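PDB 2P2E: putative Fe-S biosynthesis protein from Lactobacillus salivarius, which is of unknown function but probably takes part in the assembly of iron-sulphur clusters. Local coordinates for residues 27-37 with 59-68; 96-104 with 110-118. All coordinates share one frame; numbering follows the deposited sequence.

Interaction 1 (27-37 with 59-68); sequences LLDFDDGVGAL and DYKKDYNEVI
Tyr64 packs against Leu27, Asp29 and Leu37 in a mostly buried side-chain contact that brings the loop leading into strand 66-70 against the end of strand 24-30 and the loop that follows it. The two segments share no backbone-to-backbone hydrogen bond. Leu27 CD1 sits 3.7 Å above the centroid of the Tyr64 ring, a CH-pi contact only 8° off the ring normal, while CD2 lies between the tyrosines, 3.9 Å from Tyr64 CG and 4.0 Å from Tyr60 CD1. Leu37 comes to the ring edge, its CD1 3.7 Å from Tyr64 CE2, and lies alongside Tyr60 CB. At the far end of the ring, Tyr64 OH donates to Asp29 OD1 at 2.6 Å, arriving from above the carboxylate plane; the other oxygen of Asp29 pairs with Arg50. A phenylalanine in place of Tyr64 would probably keep the leucine packing but leave Asp29 without this donor. Towards the surface, Ala36 N bonds Asp63 OD2 at 2.9 Å; CG of Asp63 stands anti to the carbonyl carbon (chi1 -57°), which brings the carboxylate against Gly35 CA. The loops are thus held by apolar packing on one face and the edge of a single ring, while Asp29 holds the phenol and Asp63 a backbone amide.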
loop_
_atom_site.group_PDB
_atom_site.type_symbol
_atom_site.label_atom_id
_atom_site.label_comp_id
_atom_site.label_asym_id
_atom_site.label_seq_id
_atom_site.Cartn_x
_atom_site.Cartn_y
_atom_site.Cartn_z
ATOM N N LEU A 27 -4.205 -0.417 1.869
ATOM C CA LEU A 27 -4.183 0.673 0.925
ATOM C C LEU A 27 -2.774 0.987 0.456
ATOM O O LEU A 27 -1.834 1.028 1.251
ATOM C CB LEU A 27 -4.769 1.931 1.549
ATOM C CG LEU A 27 -6.120 1.841 2.243
ATOM C CD1 LEU A 27 -6.442 3.218 2.796
ATOM C CD2 LEU A 27 -7.200 1.377 1.283
ATOM N N LEU A 28 -2.628 1.187 -0.846
ATOM C CA LEU A 28 -1.351 1.584 -1.403
ATOM C C LEU A 28 -1.591 3.074 -1.568
ATOM O O LEU A 28 -2.169 3.522 -2.554
ATOM C CB LEU A 28 -1.114 0.928 -2.753
ATOM C CG LEU A 28 0.187 1.348 -3.429
ATOM C CD1 LEU A 28 1.384 1.151 -2.500
ATOM C CD2 LEU A 28 0.354 0.526 -4.678
ATOM N N ASP A 29 -1.167 3.833 -0.571
ATOM C CA ASP A 29 -1.377 5.264 -0.561
ATOM C C ASP A 29 -0.294 6.098 -1.214
ATOM O O ASP A 29 0.888 5.784 -1.138
ATOM C CB ASP A 29 -1.576 5.722 0.891
ATOM C CG ASP A 29 -1.705 7.225 1.026
ATOM O OD1 ASP A 29 -2.562 7.811 0.330
ATOM O OD2 ASP A 29 -0.959 7.819 1.836
ATOM N N PHE A 30 -0.725 7.157 -1.887
ATOM C CA PHE A 30 0.197 8.097 -2.494
ATOM C C PHE A 30 0.078 9.277 -1.531
ATOM O O PHE A 30 -0.929 9.982 -1.500
ATOM C CB PHE A 30 -0.246 8.492 -3.899
ATOM C CG PHE A 30 0.816 9.199 -4.670
ATOM C CD1 PHE A 30 2.037 8.573 -4.914
ATOM C CD2 PHE A 30 0.630 10.500 -5.111
ATOM C CE1 PHE A 30 3.064 9.234 -5.576
ATOM C CE2 PHE A 30 1.648 11.175 -5.775
ATOM C CZ PHE A 30 2.869 10.537 -6.007
ATOM N N ASP A 31 1.113 9.449 -0.721
ATOM C CA ASP A 31 1.163 10.476 0.304
ATOM C C ASP A 31 1.264 11.877 -0.254
ATOM O O ASP A 31 2.355 12.413 -0.365
ATOM C CB ASP A 31 2.353 10.206 1.213
ATOM C CG ASP A 31 2.233 10.907 2.524
ATOM O OD1 ASP A 31 1.286 11.706 2.664
ATOM O OD2 ASP A 31 3.076 10.664 3.412
ATOM N N ASP A 32 0.131 12.481 -0.587
ATOM C CA ASP A 32 0.137 13.824 -1.155
ATOM C C ASP A 32 -0.843 14.754 -0.452
ATOM O O ASP A 32 -1.063 15.887 -0.878
ATOM C CB ASP A 32 -0.197 13.758 -2.646
ATOM C CG ASP A 32 -1.462 12.969 -2.921
ATOM O OD1 ASP A 32 -2.230 12.726 -1.969
ATOM O OD2 ASP A 32 -1.693 12.601 -4.090
ATOM N N GLY A 33 -1.438 14.270 0.629
ATOM C CA GLY A 33 -2.374 15.095 1.358
ATOM C C GLY A 33 -3.789 15.011 0.829
ATOM O O GLY A 33 -4.708 15.553 1.438
ATOM N N VAL A 34 -3.976 14.349 -0.306
ATOM C CA VAL A 34 -5.314 14.211 -0.863
ATOM C C VAL A 34 -6.030 12.992 -0.244
ATOM O O VAL A 34 -5.455 11.902 -0.127
ATOM C CB VAL A 34 -5.264 14.062 -2.404
ATOM C CG1 VAL A 34 -6.672 14.050 -2.973
ATOM C CG2 VAL A 34 -4.472 15.200 -3.010
ATOM N N GLY A 35 -7.281 13.191 0.161
ATOM C CA GLY A 35 -8.052 12.108 0.751
ATOM C C GLY A 35 -8.325 12.329 2.225
ATOM O O GLY A 35 -7.513 12.941 2.926
ATOM N N ALA A 36 -9.470 11.839 2.697
ATOM C CA ALA A 36 -9.834 11.989 4.106
ATOM C C ALA A 36 -8.812 11.306 5.002
ATOM O O ALA A 36 -8.521 11.780 6.101
ATOM C CB ALA A 36 -11.223 11.403 4.368
ATOM N N LEU A 37 -8.253 10.200 4.524
ATOM C CA LEU A 37 -7.287 9.457 5.322
ATOM C C LEU A 37 -5.996 10.215 5.591
ATOM O O LEU A 37 -5.310 9.958 6.582
ATOM C CB LEU A 37 -7.008 8.088 4.688
ATOM C CG LEU A 37 -8.206 7.138 4.881
ATOM C CD1 LEU A 37 -9.334 7.474 3.887
ATOM C CD2 LEU A 37 -7.748 5.704 4.691
ATOM N N ASP A 59 -13.714 5.725 6.308
ATOM C CA ASP A 59 -14.046 6.117 4.945
ATOM C C ASP A 59 -12.848 6.205 4.008
ATOM O O ASP A 59 -12.266 7.269 3.815
ATOM C CB ASP A 59 -14.791 7.446 4.953
ATOM C CG ASP A 59 -15.138 7.919 3.557
ATOM O OD1 ASP A 59 -15.641 7.093 2.751
ATOM O OD2 ASP A 59 -14.913 9.118 3.270
ATOM N N TYR A 60 -12.509 5.070 3.416
ATOM C CA TYR A 60 -11.389 4.966 2.506
ATOM C C TYR A 60 -11.928 4.717 1.117
ATOM O O TYR A 60 -11.219 4.847 0.132
ATOM C CB TYR A 60 -10.520 3.786 2.921
ATOM C CG TYR A 60 -11.226 2.457 2.785
ATOM C CD1 TYR A 60 -11.198 1.754 1.587
ATOM C CD2 TYR A 60 -11.956 1.923 3.844
ATOM C CE1 TYR A 60 -11.879 0.542 1.439
ATOM C CE2 TYR A 60 -12.648 0.714 3.709
ATOM C CZ TYR A 60 -12.606 0.026 2.501
ATOM O OH TYR A 60 -13.291 -1.172 2.344
ATOM N N LYS A 61 -13.188 4.330 1.043
ATOM C CA LYS A 61 -13.806 4.033 -0.241
ATOM C C LYS A 61 -13.828 5.192 -1.236
ATOM O O LYS A 61 -13.288 5.085 -2.334
ATOM C CB LYS A 61 -15.237 3.535 -0.022
ATOM C CG LYS A 61 -15.338 2.227 0.732
ATOM C CD LYS A 61 -14.672 1.076 -0.039
ATOM C CE LYS A 61 -15.323 0.825 -1.410
ATOM N NZ LYS A 61 -14.660 -0.287 -2.194
ATOM N N LYS A 62 -14.465 6.292 -0.858
ATOM C CA LYS A 62 -14.576 7.437 -1.745
ATOM C C LYS A 62 -13.256 7.817 -2.409
ATOM O O LYS A 62 -13.216 8.079 -3.616
ATOM C CB LYS A 62 -15.143 8.632 -0.986
ATOM C CG LYS A 62 -15.326 9.888 -1.832
ATOM C CD LYS A 62 -16.240 10.904 -1.127
ATOM C CE LYS A 62 -16.234 12.281 -1.800
ATOM N NZ LYS A 62 -14.929 12.997 -1.609
ATOM N N ASP A 63 -12.179 7.821 -1.626
ATOM C CA ASP A 63 -10.862 8.181 -2.137
ATOM C C ASP A 63 -10.107 7.011 -2.771
ATOM O O ASP A 63 -9.719 7.076 -3.927
ATOM C CB ASP A 63 -10.033 8.801 -1.009
ATOM C CG ASP A 63 -10.709 10.016 -0.394
ATOM O OD1 ASP A 63 -11.060 10.935 -1.162
ATOM O OD2 ASP A 63 -10.892 10.052 0.849
ATOM N N TYR A 64 -9.884 5.952 -2.007
ATOM C CA TYR A 64 -9.190 4.773 -2.518
ATOM C C TYR A 64 -10.246 4.006 -3.280
ATOM O O TYR A 64 -10.731 2.975 -2.837
ATOM C CB TYR A 64 -8.656 3.979 -1.344
ATOM C CG TYR A 64 -7.678 4.805 -0.576
ATOM C CD1 TYR A 64 -6.346 4.841 -0.951
ATOM C CD2 TYR A 64 -8.104 5.664 0.436
ATOM C CE1 TYR A 64 -5.452 5.711 -0.348
ATOM C CE2 TYR A 64 -7.215 6.546 1.048
ATOM C CZ TYR A 64 -5.887 6.562 0.641
ATOM O OH TYR A 64 -4.985 7.430 1.197
ATOM N N ASN A 65 -10.578 4.551 -4.442
ATOM C CA ASN A 65 -11.629 4.053 -5.308
ATOM C C ASN A 65 -11.275 2.981 -6.316
ATOM O O ASN A 65 -12.134 2.555 -7.076
ATOM C CB ASN A 65 -12.222 5.235 -6.053
ATOM C CG ASN A 65 -11.182 5.965 -6.875
ATOM O OD1 ASN A 65 -10.019 6.052 -6.483
ATOM N ND2 ASN A 65 -11.593 6.498 -8.014
ATOM N N GLU A 66 -10.020 2.565 -6.360
ATOM C CA GLU A 66 -9.651 1.523 -7.301
ATOM C C GLU A 66 -8.944 0.371 -6.611
ATOM O O GLU A 66 -8.424 0.514 -5.502
ATOM C CB GLU A 66 -8.815 2.097 -8.441
ATOM C CG GLU A 66 -9.693 2.704 -9.530
ATOM C CD GLU A 66 -8.906 3.254 -10.710
ATOM O OE1 GLU A 66 -8.009 2.542 -11.219
ATOM O OE2 GLU A 66 -9.198 4.396 -11.137
ATOM N N VAL A 67 -8.939 -0.783 -7.262
ATOM C CA VAL A 67 -8.337 -1.952 -6.665
ATOM C C VAL A 67 -7.206 -2.563 -7.445
ATOM O O VAL A 67 -7.157 -2.493 -8.671
ATOM C CB VAL A 67 -9.371 -3.065 -6.461
ATOM C CG1 VAL A 67 -8.757 -4.183 -5.625
ATOM C CG2 VAL A 67 -10.624 -2.511 -5.801
ATOM N N ILE A 68 -6.302 -3.178 -6.696
ATOM C CA ILE A 68 -5.152 -3.869 -7.242
ATOM C C ILE A 68 -5.303 -5.305 -6.768
ATOM O O ILE A 68 -5.491 -5.540 -5.577
ATOM C CB ILE A 68 -3.842 -3.296 -6.676
ATOM C CG1 ILE A 68 -3.696 -1.843 -7.111
ATOM C CG2 ILE A 68 -2.646 -4.116 -7.156
ATOM C CD1 ILE A 68 -2.567 -1.130 -6.451
#

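Interaction 2 (96-104 with 110-118); sequences NNSLLRLTG and LMPALSIQD
Strands 100-104 and 108-118 form an antiparallel beta hairpin, and its pairing is interrupted by a classic beta bulge where Leu110 and Met111 both face Leu102. The carbonyl oxygen of Leu102 takes two bonds, from Met111 N at 2.9 Å and from Leu110 N at 2.8 Å. Leu102 N returns a bond to Met111 O, completing the hydrogen-bonded pair. Past Pro112 the register has slipped by one residue, and Leu100 pairs with Leu114. Here Leu114 N reaches Leu100 O at 2.7 Å, well above the carbonyl plane. The reverse bond, Leu100 N to Leu114 O, is weak at 3.4 Å, and a water reinforces it by accepting from Leu100 N and donating to Leu114 O.

Leu100, Leu102, Met111 and Leu114 direct their CB atoms to one face of the sheet. Leu102 CB lies 3.9 Å from both Met111 CB and Leu114 CD2. With CG anti to the backbone N (chi1 176°), Leu102 carries its CD2 towards Leu110 CB. Met111, a selenomethionine, uses its CB here, while its bent chain leads the selenium away. Further along, Leu100 CD1 meets Ile116 CD1 at 4.0 Å beneath helix 9-19, whose Lys14 touches both side chains. Leu99 CD1 packs on Ala113 CB at the rim. The Arg101 side chain leaves the partner strand but still brushes Pro112, its NH1 4.1 Å from Pro112 CB, and its guanidinium forms a salt bridge with Glu109.

The chain turns corners at 110, 112 and 113, so the partner strand bends at the bulge and again between its pairings at Met111 and Leu114. This is a classic bulge in an antiparallel hairpin, which accommodates an extra residue; the hairpin sits beside strand 88-93 in the sheet, whose first and last strands also pair, consistent with a beta-barrel.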
loop_
_atom_site.group_PDB
_atom_site.type_symbol
_atom_site.label_atom_id
_atom_site.label_comp_id
_atom_site.label_asym_id
_atom_site.label_seq_id
_atom_site.Cartn_x
_atom_site.Cartn_y
_atom_site.Cartn_z
ATOM N N ASN A 96 18.711 -5.620 3.490
ATOM C CA ASN A 96 19.493 -4.769 4.393
ATOM C C ASN A 96 18.769 -4.314 5.655
ATOM O O ASN A 96 19.333 -4.336 6.751
ATOM C CB ASN A 96 19.984 -3.524 3.660
ATOM C CG ASN A 96 20.943 -3.854 2.562
ATOM O OD1 ASN A 96 21.912 -4.588 2.776
ATOM N ND2 ASN A 96 20.694 -3.312 1.369
ATOM N N ASN A 97 17.532 -3.869 5.487
ATOM C CA ASN A 97 16.733 -3.378 6.596
ATOM C C ASN A 97 15.460 -4.213 6.644
ATOM O O ASN A 97 15.282 -5.115 5.824
ATOM C CB ASN A 97 16.422 -1.901 6.353
ATOM C CG ASN A 97 15.848 -1.660 4.976
ATOM O OD1 ASN A 97 14.726 -2.087 4.683
ATOM N ND2 ASN A 97 16.613 -0.996 4.112
ATOM N N SER A 98 14.570 -3.930 7.585
ATOM C CA SER A 98 13.346 -4.711 7.695
ATOM C C SER A 98 12.191 -4.106 6.916
ATOM O O SER A 98 11.036 -4.475 7.133
ATOM C CB SER A 98 12.939 -4.849 9.159
ATOM O OG SER A 98 12.631 -3.586 9.728
ATOM N N LEU A 99 12.491 -3.179 6.013
ATOM C CA LEU A 99 11.438 -2.540 5.238
ATOM C C LEU A 99 11.081 -3.282 3.960
ATOM O O LEU A 99 11.830 -4.143 3.484
ATOM C CB LEU A 99 11.845 -1.115 4.888
ATOM C CG LEU A 99 11.743 -0.095 6.016
ATOM C CD1 LEU A 99 12.417 1.198 5.587
ATOM C CD2 LEU A 99 10.288 0.158 6.345
ATOM N N LEU A 100 9.922 -2.945 3.406
ATOM C CA LEU A 100 9.484 -3.561 2.173
ATOM C C LEU A 100 9.972 -2.738 0.998
ATOM O O LEU A 100 10.420 -1.603 1.161
ATOM C CB LEU A 100 7.966 -3.658 2.127
ATOM C CG LEU A 100 7.324 -4.630 3.111
ATOM C CD1 LEU A 100 5.821 -4.592 2.949
ATOM C CD2 LEU A 100 7.835 -6.025 2.867
ATOM N N ARG A 101 9.876 -3.319 -0.189
ATOM C CA ARG A 101 10.302 -2.651 -1.403
ATOM C C ARG A 101 9.189 -2.747 -2.437
ATOM O O ARG A 101 8.529 -3.769 -2.546
ATOM C CB ARG A 101 11.563 -3.323 -1.937
ATOM C CG ARG A 101 12.144 -2.642 -3.141
ATOM C CD ARG A 101 13.082 -3.577 -3.879
ATOM N NE ARG A 101 14.118 -4.103 -3.002
ATOM C CZ ARG A 101 15.059 -3.357 -2.424
ATOM N NH1 ARG A 101 15.096 -2.039 -2.637
ATOM N NH2 ARG A 101 15.959 -3.929 -1.621
ATOM N N LEU A 102 8.980 -1.679 -3.190
ATOM C CA LEU A 102 7.959 -1.673 -4.219
ATOM C C LEU A 102 8.604 -1.440 -5.576
ATOM O O LEU A 102 9.124 -0.356 -5.839
ATOM C CB LEU A 102 6.936 -0.570 -3.957
ATOM C CG LEU A 102 5.886 -0.451 -5.072
ATOM C CD1 LEU A 102 4.967 -1.643 -5.016
ATOM C CD2 LEU A 102 5.091 0.838 -4.942
ATOM N N THR A 103 8.577 -2.450 -6.438
ATOM C CA THR A 103 9.160 -2.306 -7.764
ATOM C C THR A 103 8.147 -2.613 -8.862
ATOM O O THR A 103 7.170 -3.311 -8.630
ATOM C CB THR A 103 10.390 -3.232 -7.953
ATOM O OG1 THR A 103 10.004 -4.595 -7.748
ATOM C CG2 THR A 103 11.503 -2.852 -6.976
ATOM N N GLY A 104 8.384 -2.073 -10.056
ATOM C CA GLY A 104 7.489 -2.314 -11.175
ATOM C C GLY A 104 8.231 -2.911 -12.362
ATOM O O GLY A 104 9.420 -2.652 -12.553
ATOM N N LEU A 110 10.107 1.651 -7.565
ATOM C CA LEU A 110 9.141 2.730 -7.478
ATOM C C LEU A 110 9.286 3.327 -6.095
ATOM O O LEU A 110 9.130 4.533 -5.906
ATOM C CB LEU A 110 7.722 2.194 -7.673
ATOM C CG LEU A 110 7.364 1.781 -9.097
ATOM C CD1 LEU A 110 6.070 0.999 -9.102
ATOM C CD2 LEU A 110 7.256 3.018 -9.961
HETATM N N MSE A 111 9.597 2.458 -5.135
HETATM C CA MSE A 111 9.778 2.847 -3.743
HETATM C C MSE A 111 10.712 1.869 -3.042
HETATM O O MSE A 111 10.282 0.827 -2.564
HETATM C CB MSE A 111 8.441 2.854 -3.019
HETATM C CG MSE A 111 8.586 3.176 -1.554
HETATM SE SE MSE A 111 9.289 4.980 -1.309
HETATM C CE MSE A 111 8.692 5.331 0.524
ATOM N N PRO A 112 12.004 2.197 -2.963
ATOM C CA PRO A 112 12.972 1.306 -2.307
ATOM C C PRO A 112 12.729 0.982 -0.837
ATOM O O PRO A 112 13.143 -0.070 -0.363
ATOM C CB PRO A 112 14.309 2.011 -2.541
ATOM C CG PRO A 112 13.923 3.454 -2.689
ATOM C CD PRO A 112 12.671 3.383 -3.525
ATOM N N ALA A 113 12.069 1.875 -0.112
ATOM C CA ALA A 113 11.782 1.643 1.299
ATOM C C ALA A 113 10.303 1.919 1.563
ATOM O O ALA A 113 9.913 3.020 1.938
ATOM C CB ALA A 113 12.651 2.536 2.166
ATOM N N LEU A 114 9.483 0.900 1.361
ATOM C CA LEU A 114 8.042 1.000 1.539
ATOM C C LEU A 114 7.631 0.770 2.989
ATOM O O LEU A 114 7.746 -0.333 3.494
ATOM C CB LEU A 114 7.397 -0.037 0.640
ATOM C CG LEU A 114 5.894 -0.085 0.436
ATOM C CD1 LEU A 114 5.402 1.180 -0.254
ATOM C CD2 LEU A 114 5.588 -1.314 -0.402
ATOM N N SER A 115 7.136 1.803 3.658
ATOM C CA SER A 115 6.741 1.668 5.061
ATOM C C SER A 115 5.315 1.196 5.240
ATOM O O SER A 115 4.542 1.152 4.295
ATOM C CB SER A 115 6.888 2.998 5.789
ATOM O OG SER A 115 5.844 3.885 5.437
ATOM N N ILE A 116 4.963 0.854 6.469
ATOM C CA ILE A 116 3.616 0.396 6.761
ATOM C C ILE A 116 3.004 1.200 7.900
ATOM O O ILE A 116 3.597 1.327 8.962
ATOM C CB ILE A 116 3.614 -1.069 7.169
ATOM C CG1 ILE A 116 4.407 -1.880 6.153
ATOM C CG2 ILE A 116 2.177 -1.571 7.276
ATOM C CD1 ILE A 116 4.725 -3.271 6.615
ATOM N N GLN A 117 1.810 1.725 7.682
ATOM C CA GLN A 117 1.147 2.510 8.706
ATOM C C GLN A 117 -0.162 1.885 9.161
ATOM O O GLN A 117 -1.050 1.633 8.349
ATOM C CB GLN A 117 0.879 3.908 8.174
ATOM C CG GLN A 117 2.062 4.485 7.454
ATOM C CD GLN A 117 2.516 5.769 8.083
ATOM O OE1 GLN A 117 3.394 6.467 7.556
ATOM N NE2 GLN A 117 1.916 6.101 9.224
ATOM N N ASP A 118 -0.273 1.645 10.463
ATOM C CA ASP A 118 -1.478 1.061 11.031
ATOM C C ASP A 118 -2.391 2.156 11.552
ATOM O O ASP A 118 -2.141 2.724 12.614
ATOM C CB ASP A 118 -1.132 0.112 12.180
ATOM C CG ASP A 118 -2.339 -0.696 12.658
ATOM O OD1 ASP A 118 -3.474 -0.396 12.214
ATOM O OD2 ASP A 118 -2.155 -1.626 13.485
HETATM O O HOH W 1 8.073 -2.048 5.618
#

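How the interactions relate
Both contacts reach the same mixed sheet, on opposite sides of the chain's centre, with their own centres about 18 Å apart. Strand 49-55 runs between them: Leu52 touches Asp29 and Tyr64 of interaction 1, while Ile51 touches Leu114 of interaction 2, and Arg50 binds Asp29 and, weakly, Gln117. Interaction 1 is the more buried and relies on side chains, joining loops and strand ends that are distant in sequence, with carboxylates supplying the polar grip. Interaction 2 is only partly buried and joins neighbouring hairpin strands through main-chain bonds, with leucines on one face of the hairpin, a water at one weak position and an arginine-glutamate pair beside it.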